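Local coordinates for protein monovalent Na+/H+ antiporter subunit D (Dietzia sp. DQ12-45-1b, PDB 7D3U) that probably takes part in sodium/proton antiport across the bacterial cell membrane as one subunit of the multi-subunit Mrp complex, at residues 193-207 with 259-271. Residues are numbered along the deposited sequence; the frame is centred on the assembly and turned at random.
With LMT (dodecyl-beta-D-maltoside), chain R.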
# COMPACT_ATOMS: atom_id res chain seq x y z
N ILE A 193 -17.04 -10.28 14.63
CA ILE A 193 -17.25 -10.83 13.30
C ILE A 193 -18.04 -12.13 13.37
O ILE A 193 -18.81 -12.45 12.46
CB ILE A 193 -15.89 -11.03 12.59
CG1 ILE A 193 -15.11 -9.72 12.57
CG2 ILE A 193 -16.10 -11.51 11.17
CD1 ILE A 193 -13.83 -9.79 11.77
N ALA A 194 -17.88 -12.90 14.46
CA ALA A 194 -18.62 -14.14 14.59
C ALA A 194 -20.11 -13.88 14.75
O ALA A 194 -20.93 -14.49 14.05
CB ALA A 194 -18.09 -14.94 15.78
N GLN A 195 -20.48 -12.98 15.66
CA GLN A 195 -21.89 -12.67 15.88
C GLN A 195 -22.56 -12.03 14.68
O GLN A 195 -23.78 -11.86 14.69
CB GLN A 195 -22.04 -11.77 17.11
CG GLN A 195 -21.21 -12.22 18.29
CD GLN A 195 -21.96 -12.13 19.60
OE1 GLN A 195 -22.27 -11.05 20.09
NE2 GLN A 195 -22.28 -13.28 20.18
N LEU A 196 -21.79 -11.67 13.66
CA LEU A 196 -22.31 -11.23 12.36
C LEU A 196 -22.25 -12.36 11.35
O LEU A 196 -21.95 -12.14 10.17
CB LEU A 196 -21.54 -10.02 11.86
CG LEU A 196 -21.52 -8.81 12.79
CD1 LEU A 196 -20.42 -7.85 12.39
CD2 LEU A 196 -22.86 -8.11 12.79
N HIS A 197 -22.52 -13.59 11.80
CA HIS A 197 -22.33 -14.78 10.97
C HIS A 197 -23.00 -14.67 9.61
O HIS A 197 -22.50 -15.23 8.63
CB HIS A 197 -22.87 -16.01 11.70
CG HIS A 197 -24.33 -15.93 12.03
ND1 HIS A 197 -24.82 -15.14 13.05
CD2 HIS A 197 -25.41 -16.54 11.48
CE1 HIS A 197 -26.14 -15.26 13.10
NE2 HIS A 197 -26.51 -16.11 12.16
N GLY A 198 -24.13 -13.98 9.53
CA GLY A 198 -24.81 -13.86 8.26
C GLY A 198 -25.47 -12.52 8.05
O GLY A 198 -26.31 -12.37 7.16
N ALA A 199 -25.09 -11.53 8.85
CA ALA A 199 -25.81 -10.26 8.83
C ALA A 199 -25.37 -9.40 7.67
O ALA A 199 -25.05 -8.22 7.84
CB ALA A 199 -25.62 -9.52 10.15
N ALA A 200 -25.33 -9.98 6.47
CA ALA A 200 -25.26 -9.21 5.23
C ALA A 200 -26.13 -9.78 4.13
O ALA A 200 -26.39 -9.07 3.15
CB ALA A 200 -23.82 -9.12 4.73
N SER A 201 -26.60 -11.02 4.24
CA SER A 201 -27.55 -11.61 3.31
C SER A 201 -28.95 -11.67 3.90
O SER A 201 -29.83 -12.30 3.31
CB SER A 201 -27.08 -13.00 2.90
OG SER A 201 -25.67 -13.06 2.81
N GLU A 202 -29.17 -11.04 5.05
CA GLU A 202 -30.48 -10.99 5.69
C GLU A 202 -31.17 -9.65 5.52
O GLU A 202 -32.40 -9.60 5.42
CB GLU A 202 -30.34 -11.30 7.19
CG GLU A 202 -29.75 -12.67 7.49
CD GLU A 202 -29.39 -12.84 8.95
OE1 GLU A 202 -29.45 -11.84 9.70
OE2 GLU A 202 -29.06 -13.97 9.36
N ASP A 203 -30.41 -8.56 5.48
CA ASP A 203 -30.97 -7.24 5.24
C ASP A 203 -29.89 -6.36 4.63
O ASP A 203 -28.73 -6.41 5.04
CB ASP A 203 -31.51 -6.61 6.52
CG ASP A 203 -30.47 -6.54 7.62
OD1 ASP A 203 -29.53 -7.36 7.59
OD2 ASP A 203 -30.61 -5.68 8.51
N THR A 204 -30.28 -5.55 3.64
CA THR A 204 -29.32 -4.72 2.93
C THR A 204 -28.83 -3.55 3.77
O THR A 204 -27.81 -2.94 3.42
CB THR A 204 -29.94 -4.20 1.64
OG1 THR A 204 -30.85 -3.14 1.94
CG2 THR A 204 -30.70 -5.31 0.94
N ALA A 205 -29.53 -3.23 4.86
CA ALA A 205 -29.08 -2.14 5.72
C ALA A 205 -27.70 -2.42 6.29
O ALA A 205 -26.85 -1.53 6.36
CB ALA A 205 -30.09 -1.91 6.85
N VAL A 206 -27.44 -3.67 6.70
CA VAL A 206 -26.11 -4.03 7.15
C VAL A 206 -25.19 -4.27 5.97
O VAL A 206 -23.96 -4.12 6.09
CB VAL A 206 -26.15 -5.27 8.06
CG1 VAL A 206 -24.74 -5.70 8.42
CG2 VAL A 206 -26.99 -5.00 9.30
N ALA A 207 -25.74 -4.66 4.82
CA ALA A 207 -24.91 -4.90 3.65
C ALA A 207 -24.25 -3.62 3.16
O ALA A 207 -23.12 -3.66 2.68
CB ALA A 207 -25.73 -5.54 2.54
N ARG A 259 -11.79 -12.33 5.16
CA ARG A 259 -12.50 -12.73 6.37
C ARG A 259 -13.88 -12.10 6.43
O ARG A 259 -14.86 -12.77 6.79
CB ARG A 259 -11.69 -12.35 7.61
CG ARG A 259 -12.31 -12.79 8.91
CD ARG A 259 -12.11 -14.27 9.13
NE ARG A 259 -10.75 -14.58 9.55
CZ ARG A 259 -10.23 -15.80 9.58
NH1 ARG A 259 -10.97 -16.84 9.22
NH2 ARG A 259 -8.98 -15.99 9.98
N ILE A 260 -14.00 -10.82 6.09
CA ILE A 260 -15.28 -10.13 6.18
C ILE A 260 -16.27 -10.71 5.19
O ILE A 260 -17.40 -11.06 5.55
CB ILE A 260 -15.09 -8.62 5.98
CG1 ILE A 260 -14.36 -8.02 7.17
CG2 ILE A 260 -16.43 -7.94 5.82
CD1 ILE A 260 -14.93 -8.42 8.49
N TYR A 261 -15.87 -10.82 3.92
CA TYR A 261 -16.81 -11.33 2.93
C TYR A 261 -17.11 -12.81 3.12
O TYR A 261 -18.16 -13.28 2.67
CB TYR A 261 -16.29 -11.10 1.51
CG TYR A 261 -17.35 -11.30 0.46
CD1 TYR A 261 -18.27 -10.31 0.18
CD2 TYR A 261 -17.45 -12.50 -0.22
CE1 TYR A 261 -19.26 -10.50 -0.76
CE2 TYR A 261 -18.43 -12.70 -1.17
CZ TYR A 261 -19.33 -11.69 -1.44
OH TYR A 261 -20.31 -11.88 -2.38
N ALA A 262 -16.22 -13.56 3.79
CA ALA A 262 -16.50 -14.97 4.01
C ALA A 262 -17.40 -15.18 5.21
O ALA A 262 -18.28 -16.06 5.18
CB ALA A 262 -15.19 -15.74 4.18
N VAL A 263 -17.22 -14.41 6.27
CA VAL A 263 -18.01 -14.58 7.48
C VAL A 263 -19.27 -13.73 7.41
O VAL A 263 -20.38 -14.26 7.40
CB VAL A 263 -17.19 -14.25 8.74
CG1 VAL A 263 -18.06 -14.38 9.96
CG2 VAL A 263 -15.99 -15.17 8.84
N ILE A 264 -19.10 -12.41 7.35
CA ILE A 264 -20.25 -11.51 7.41
C ILE A 264 -21.16 -11.72 6.21
O ILE A 264 -22.33 -12.08 6.35
CB ILE A 264 -19.79 -10.04 7.52
CG1 ILE A 264 -19.11 -9.80 8.86
CG2 ILE A 264 -20.97 -9.11 7.36
CD1 ILE A 264 -18.74 -8.36 9.10
N PHE A 265 -20.63 -11.50 5.01
CA PHE A 265 -21.42 -11.67 3.80
C PHE A 265 -21.76 -13.12 3.50
O PHE A 265 -22.63 -13.37 2.66
CB PHE A 265 -20.70 -11.06 2.60
CG PHE A 265 -21.17 -9.69 2.25
CD1 PHE A 265 -22.36 -9.51 1.56
CD2 PHE A 265 -20.44 -8.57 2.59
CE1 PHE A 265 -22.80 -8.25 1.23
CE2 PHE A 265 -20.87 -7.31 2.26
CZ PHE A 265 -22.05 -7.15 1.58
N ASP A 266 -21.10 -14.07 4.16
CA ASP A 266 -21.35 -15.50 3.99
C ASP A 266 -21.12 -15.97 2.56
O ASP A 266 -21.61 -17.04 2.18
CB ASP A 266 -22.76 -15.87 4.44
CG ASP A 266 -22.83 -17.25 5.05
OD1 ASP A 266 -22.17 -17.48 6.08
OD2 ASP A 266 -23.56 -18.10 4.50
N GLY A 267 -20.37 -15.22 1.77
CA GLY A 267 -20.20 -15.54 0.36
C GLY A 267 -21.54 -15.54 -0.34
O GLY A 267 -21.96 -16.56 -0.91
N ASP A 268 -22.22 -14.39 -0.31
CA ASP A 268 -23.63 -14.34 -0.70
C ASP A 268 -23.85 -14.68 -2.16
O ASP A 268 -24.97 -15.04 -2.54
CB ASP A 268 -24.20 -12.96 -0.38
CG ASP A 268 -25.72 -12.94 -0.41
OD1 ASP A 268 -26.33 -14.00 -0.15
OD2 ASP A 268 -26.30 -11.87 -0.67
N SER A 269 -22.82 -14.55 -3.00
CA SER A 269 -22.83 -14.89 -4.42
C SER A 269 -23.74 -13.99 -5.25
O SER A 269 -23.83 -14.18 -6.46
CB SER A 269 -23.23 -16.34 -4.68
OG SER A 269 -24.56 -16.58 -4.26
N ARG A 270 -24.44 -13.03 -4.63
CA ARG A 270 -25.20 -12.05 -5.39
C ARG A 270 -24.37 -10.83 -5.73
O ARG A 270 -24.60 -10.20 -6.77
CB ARG A 270 -26.45 -11.63 -4.62
CG ARG A 270 -27.27 -12.77 -4.06
CD ARG A 270 -28.70 -12.35 -3.80
NE ARG A 270 -28.80 -11.11 -3.04
CZ ARG A 270 -28.90 -11.06 -1.72
NH1 ARG A 270 -28.92 -12.17 -1.01
NH2 ARG A 270 -28.98 -9.88 -1.10
N TYR A 271 -23.42 -10.48 -4.87
CA TYR A 271 -22.52 -9.36 -5.10
C TYR A 271 -21.11 -9.82 -5.45
O TYR A 271 -20.13 -9.17 -5.09
CB TYR A 271 -22.48 -8.44 -3.88
CG TYR A 271 -23.78 -8.37 -3.12
CD1 TYR A 271 -24.84 -7.61 -3.59
CD2 TYR A 271 -23.95 -9.06 -1.93
CE1 TYR A 271 -26.02 -7.54 -2.90
CE2 TYR A 271 -25.13 -9.00 -1.23
CZ TYR A 271 -26.17 -8.23 -1.72
OH TYR A 271 -27.36 -8.16 -1.03
C1B LMT R . -33.34 -5.47 -4.34
C2B LMT R . -33.91 -4.16 -4.92
C3B LMT R . -35.38 -4.34 -5.33
C4B LMT R . -35.71 -5.83 -5.54
C5B LMT R . -35.45 -6.56 -4.21
C6B LMT R . -35.40 -8.06 -4.44
O1B LMT R . -32.19 -5.20 -3.61
O2B LMT R . -33.78 -3.21 -3.94
O3B LMT R . -35.70 -3.57 -6.41
O4' LMT R . -37.03 -5.99 -5.91
O5B LMT R . -34.29 -6.12 -3.53
O6B LMT R . -35.27 -8.72 -3.24
C1' LMT R . -29.27 -4.18 -2.24
C2' LMT R . -30.13 -3.26 -3.13
C3' LMT R . -30.36 -3.96 -4.49
C4' LMT R . -30.96 -5.35 -4.26
C5' LMT R . -29.99 -6.07 -3.29
C6' LMT R . -29.56 -7.44 -3.74
O1' LMT R . -28.15 -3.52 -1.82
O2' LMT R . -31.34 -3.09 -2.52
O3' LMT R . -29.19 -4.06 -5.17
O5' LMT R . -28.86 -5.29 -3.02
O6' LMT R . -29.90 -7.54 -5.06
C1 LMT R . -26.95 -3.90 -2.45
C2 LMT R . -25.93 -3.86 -1.35
C3 LMT R . -24.54 -3.51 -1.76
C4 LMT R . -23.63 -4.55 -1.17
C5 LMT R . -22.27 -4.44 -1.77
C6 LMT R . -21.46 -5.68 -1.58
C7 LMT R . -20.13 -5.50 -2.23
C8 LMT R . -19.34 -6.75 -2.06
C9 LMT R . -17.98 -6.69 -2.68
C10 LMT R . -17.28 -7.97 -2.35
C11 LMT R . -17.10 -8.82 -3.57
C12 LMT R . -15.70 -9.31 -3.70
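Ala200 sets its methyl over one face of the Phe265 ring, a CH-pi contact with CB 3.6 Å from the ring centroid and 17° off its normal. The contact joins two interhelical loops of the Mrp antiporter transmembrane fold: 193-203, leading into helix 204-221, and the turn after helix 249-263. Ile264 can be followed outward. Its CB lies 4.0 Å from Leu196 O; CG1, anti to the carbonyl carbon (chi1 -68°), meets Leu196 CB at 3.9 Å; CG2 touches Ala200 CB; and CD1 ends 3.7 Å from Leu196 CD1, the two side chains running alongside. Ile193 crosses Ile260 at about a right angle, their CD1 methyls touching, while Leu129 of helix 129-146 packs against both. Where a dodecyl maltoside lies against the contact, Phe265 CZ meets its C6 at 3.5 Å. Tyr271 presents one ring face to C4 of that detergent, and Arg270 CB covers the opposite face. An alanine in place of Tyr271 would probably open a gap between alkyl chain and Arg270 CB, both losing the ring face they rest on. A salt bridge joins Arg270 NH1 to Asp268 OD2 at 2.7 Å, the oxygen well out of the guanidinium plane with no N-H aimed at it.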